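Local atomic coordinates of 3-hydroxyacyl-thioester dehydratase Z (Mycobacterium tuberculosis, PDB entry 2C2I), a protein that probably catalyses the reversible hydration of trans-2-enoyl-CoA to (3R)-3-hydroxyacyl-CoA, working as a homodimer in fatty acid metabolism. Residues G90-R95 with V142-V147; T59-F64 with A98-G103. One frame throughout, in Å; residues are numbered along the deposited sequence.

Contact 1 of 2, residues G90-R95 with V142-V147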
# COMPACT_ATOMS: atom_id res chain seq x y z
N GLY A 90 3.57 -1.04 -9.39
CA GLY A 90 4.47 -0.94 -8.25
C GLY A 90 4.73 0.48 -7.81
O GLY A 90 3.98 1.38 -8.14
N LEU A 91 5.79 0.66 -7.02
CA LEU A 91 6.14 1.96 -6.42
C LEU A 91 7.65 2.05 -6.47
O LEU A 91 8.34 1.05 -6.33
CB LEU A 91 5.71 1.98 -4.94
CG LEU A 91 4.21 1.68 -4.73
CD1 LEU A 91 3.98 1.10 -3.38
CD2 LEU A 91 3.41 2.96 -4.98
N ASN A 92 8.18 3.26 -6.65
CA ASN A 92 9.62 3.46 -6.59
C ASN A 92 10.08 3.97 -5.23
O ASN A 92 11.19 3.68 -4.80
CB ASN A 92 10.06 4.39 -7.70
CG ASN A 92 9.90 3.74 -9.08
OD1 ASN A 92 9.98 2.51 -9.20
ND2 ASN A 92 9.64 4.55 -10.10
N LYS A 93 9.22 4.74 -4.56
CA LYS A 93 9.54 5.25 -3.21
C LYS A 93 8.27 5.77 -2.58
O LYS A 93 7.41 6.34 -3.27
CB LYS A 93 10.54 6.40 -3.27
CG LYS A 93 11.18 6.73 -1.92
CD LYS A 93 12.20 7.85 -2.07
CE LYS A 93 12.65 8.33 -0.69
NZ LYS A 93 13.76 9.31 -0.78
N VAL A 94 8.13 5.58 -1.27
CA VAL A 94 6.98 6.12 -0.53
C VAL A 94 7.49 6.52 0.85
O VAL A 94 8.23 5.76 1.47
CB VAL A 94 5.84 5.06 -0.31
CG1 VAL A 94 4.74 5.67 0.54
CG2 VAL A 94 5.26 4.48 -1.69
N ARG A 95 7.05 7.69 1.32
CA ARG A 95 7.36 8.12 2.68
C ARG A 95 6.08 8.66 3.29
O ARG A 95 5.15 9.05 2.57
CB ARG A 95 8.50 9.16 2.69
CG ARG A 95 9.88 8.65 2.23
CD ARG A 95 10.46 7.66 3.20
NE ARG A 95 11.81 7.22 2.88
CZ ARG A 95 12.13 6.13 2.18
NH1 ARG A 95 11.19 5.35 1.62
NH2 ARG A 95 13.40 5.83 2.01
N VAL A 142 4.26 10.91 0.44
CA VAL A 142 4.93 11.31 -0.80
C VAL A 142 5.28 9.99 -1.49
O VAL A 142 6.01 9.17 -0.93
CB VAL A 142 6.22 12.12 -0.57
CG1 VAL A 142 6.82 12.58 -1.92
CG2 VAL A 142 5.97 13.34 0.35
N ALA A 143 4.76 9.79 -2.70
CA ALA A 143 4.89 8.49 -3.38
C ALA A 143 5.22 8.68 -4.84
O ALA A 143 4.73 9.60 -5.47
CB ALA A 143 3.59 7.70 -3.27
N GLU A 144 6.07 7.81 -5.36
CA GLU A 144 6.17 7.69 -6.80
C GLU A 144 5.66 6.28 -7.17
O GLU A 144 6.21 5.28 -6.68
CB GLU A 144 7.61 7.87 -7.25
CG GLU A 144 7.76 7.86 -8.78
CD GLU A 144 9.17 8.16 -9.18
OE1 GLU A 144 9.61 9.30 -8.93
OE2 GLU A 144 9.87 7.27 -9.68
N SER A 145 4.61 6.23 -7.99
CA SER A 145 3.86 4.99 -8.25
C SER A 145 3.86 4.71 -9.76
O SER A 145 4.17 5.59 -10.56
CB SER A 145 2.43 5.08 -7.74
OG SER A 145 1.69 6.12 -8.39
N ILE A 146 3.52 3.48 -10.11
CA ILE A 146 3.52 3.06 -11.51
C ILE A 146 2.17 2.41 -11.77
O ILE A 146 1.77 1.46 -11.07
CB ILE A 146 4.69 2.11 -11.85
CG1 ILE A 146 6.02 2.75 -11.39
CG2 ILE A 146 4.71 1.82 -13.34
CD1 ILE A 146 7.21 1.80 -11.31
N VAL A 147 1.49 2.94 -12.77
CA VAL A 147 0.17 2.46 -13.16
C VAL A 147 0.26 1.98 -14.59
O VAL A 147 0.69 2.74 -15.47
CB VAL A 147 -0.86 3.61 -13.07
CG1 VAL A 147 -2.25 3.12 -13.50
CG2 VAL A 147 -0.91 4.21 -11.63
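N92 reaches across to E144 with its side-chain amide, and ND2 donates to E144 OE2 at 2.8 Å. The bond is nearly straight (168° at the hydrogen), lies in the amide plane and uses the anti lone pair of OE2. The carboxylate is turned nearly perpendicular to that plane. CG of E144 is anti to the backbone N (chi1 -176°), and the chain is extended beyond it.

Backbone hydrogen bonds join the strands antiparallel, the axes of 93-95 and 142-147 running 161° apart. R95 and V142 form a reciprocal pair: R95 N donates to V142 O at 2.9 Å and V142 N to R95 O at 3.0 Å. Further along, E144 N meets K93 O, whereas E144 O takes N92 N at 2.8 Å. Since L91 pairs with S145 and K93 with E144, N92 is an extra residue on one strand, a beta bulge at which the chain turns a corner. G90 O accepts I146 N beyond it.

This is the pairing of strand 86-95 with strand 141-149 in the antiparallel sheet of the hotdog fold. Strand 86-95 is one of the two outermost strands of the sheet within the chain, and G90, L91, V94 and R95 pair antiparallel with a strand of the second subunit, continuing the sheet through the dimer.

Side-chain packing is split between the faces. On one, L91 CD2 lies 3.6 Å from S145 CB and V94 CG2 4.0 Å from A143 CB; L67 of helix 63-68 packs against L91, V94 and A143. On the face of I146, its methyl CD1 touches the amide oxygen N92 OD1 at 3.6 Å, the side chains crossing at about a right angle. That oxygen accepts a hydrogen bond from R95 NH2 of the second subunit.

Contact 2 of 2, residues T59-F64 with A98-G103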
# COMPACT_ATOMS: atom_id res chain seq x y z
N THR A 59 -6.59 7.91 17.36
CA THR A 59 -6.27 6.88 16.38
C THR A 59 -5.73 7.55 15.11
O THR A 59 -6.17 8.66 14.76
CB THR A 59 -7.48 5.98 16.03
OG1 THR A 59 -8.65 6.76 15.79
CG2 THR A 59 -7.76 4.97 17.17
N ILE A 60 -4.80 6.88 14.44
CA ILE A 60 -4.26 7.36 13.16
C ILE A 60 -4.51 6.31 12.06
O ILE A 60 -4.65 5.11 12.35
CB ILE A 60 -2.74 7.75 13.26
CG1 ILE A 60 -1.84 6.55 13.59
CG2 ILE A 60 -2.50 8.88 14.27
CD1 ILE A 60 -0.36 6.87 13.54
N ALA A 61 -4.60 6.75 10.80
CA ALA A 61 -4.77 5.84 9.68
C ALA A 61 -3.55 4.92 9.52
O ALA A 61 -2.46 5.26 9.92
CB ALA A 61 -4.99 6.63 8.37
N HIS A 62 -3.76 3.77 8.90
CA HIS A 62 -2.64 2.93 8.47
C HIS A 62 -1.95 3.68 7.33
O HIS A 62 -2.62 4.19 6.45
CB HIS A 62 -3.16 1.62 7.88
CG HIS A 62 -3.97 0.78 8.81
ND1 HIS A 62 -5.27 1.08 9.16
CD2 HIS A 62 -3.68 -0.41 9.41
CE1 HIS A 62 -5.74 0.14 9.97
NE2 HIS A 62 -4.79 -0.77 10.15
N GLY A 63 -0.63 3.77 7.36
CA GLY A 63 0.12 4.30 6.19
C GLY A 63 -0.24 3.56 4.91
O GLY A 63 -0.33 4.18 3.82
N PHE A 64 -0.48 2.25 5.02
CA PHE A 64 -0.79 1.49 3.81
C PHE A 64 -2.14 1.90 3.28
O PHE A 64 -2.40 1.74 2.09
CB PHE A 64 -0.74 -0.03 4.05
CG PHE A 64 0.65 -0.62 4.01
CD1 PHE A 64 1.48 -0.45 2.88
CD2 PHE A 64 1.12 -1.37 5.08
CE1 PHE A 64 2.75 -1.03 2.85
CE2 PHE A 64 2.40 -1.98 5.04
CZ PHE A 64 3.21 -1.80 3.95
N ALA A 98 4.02 12.64 8.03
CA ALA A 98 3.11 12.97 9.14
C ALA A 98 1.98 11.95 9.23
O ALA A 98 1.42 11.55 8.22
CB ALA A 98 2.53 14.34 8.94
N PRO A 99 1.60 11.57 10.46
CA PRO A 99 0.44 10.70 10.64
C PRO A 99 -0.88 11.37 10.21
O PRO A 99 -0.97 12.59 10.11
CB PRO A 99 0.42 10.40 12.15
CG PRO A 99 1.79 10.71 12.62
CD PRO A 99 2.26 11.86 11.75
N VAL A 100 -1.89 10.56 9.93
CA VAL A 100 -3.18 11.06 9.55
C VAL A 100 -4.10 10.75 10.73
O VAL A 100 -4.52 9.59 10.89
CB VAL A 100 -3.69 10.38 8.27
CG1 VAL A 100 -5.09 10.90 7.88
CG2 VAL A 100 -2.69 10.59 7.11
N PRO A 101 -4.39 11.76 11.58
CA PRO A 101 -5.39 11.48 12.61
C PRO A 101 -6.70 11.07 11.97
O PRO A 101 -7.09 11.64 10.96
CB PRO A 101 -5.55 12.85 13.31
CG PRO A 101 -4.24 13.53 13.08
CD PRO A 101 -3.87 13.14 11.68
N VAL A 102 -7.38 10.08 12.54
CA VAL A 102 -8.71 9.72 12.09
C VAL A 102 -9.62 10.95 12.22
O VAL A 102 -9.44 11.73 13.15
CB VAL A 102 -9.29 8.52 12.89
CG1 VAL A 102 -10.72 8.27 12.50
CG2 VAL A 102 -8.47 7.25 12.64
N GLY A 103 -10.54 11.12 11.28
CA GLY A 103 -11.39 12.33 11.20
C GLY A 103 -10.81 13.47 10.40
O GLY A 103 -11.53 14.41 10.07
O HOH W 1 -1.10 7.78 9.89
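T59 and V102 meet through both backbone and side chain. T59 O accepts V102 N at 2.9 Å in a virtually straight bond, 179° at the hydrogen, although the donor is tilted from the carbonyl plane. Beside it, V102 CG2 lies 3.2 Å from T59 OG1, a close methyl-to-hydroxyl contact as the side chains pass at a slant. The hydroxyl sits between the backbone N and the carbonyl carbon (chi1 46°) and has its polar partner in Q28 OE1 of helix 28-38.

The second direct bond runs from A61 N to V100 O at 2.8 Å, in the carbonyl plane; the same oxygen has I60 CA 3.2 Å away as a CH...O contact. A water completes the A61-V100 exchange, donating to A61 O and accepting from V100 N, 2.9 Å in each case. I60 and P101 thus form a single bridge between two loop segments, with donors and acceptors met on both sides of it.

Apolar atoms occupy the flanks. P99 CB touches I60 CD1 and CG2, both at 3.9 Å, and A61 CB faces V100 CB. I60 O turns to H45 ND1, a hydrogen bond to a residue probably important for catalysis.

I60 to G63, together with A98 and P99, are probable substrate-binding residues. The polar bonds between the segments that carry them use main-chain N-H and C=O groups and one water, so the segments are tied mainly through their backbones, consistent with a pocket wall whose shape is set by main-chain pairing.

How the contacts relate
The two contacts interleave along the chain: 59-64 precedes 90-95, and 98-103 follows it before 142-147. Strand 86-95 therefore leads from the strand pair of contact 1 into the loop of contact 2, although their centres lie about 19 Å apart and they touch nowhere else. Contact 2 lies beside the probable catalytic H45, the side chain of I60 being about 4 Å from that of H45. Contact 1 borders residues thought to bind substrate in the partner's site: the I146 side chain is about 3 Å from that of Q124. The dimer brings strand 86-95 of one subunit to the contact 2 region of the other, I87 of the second subunit packing on I60.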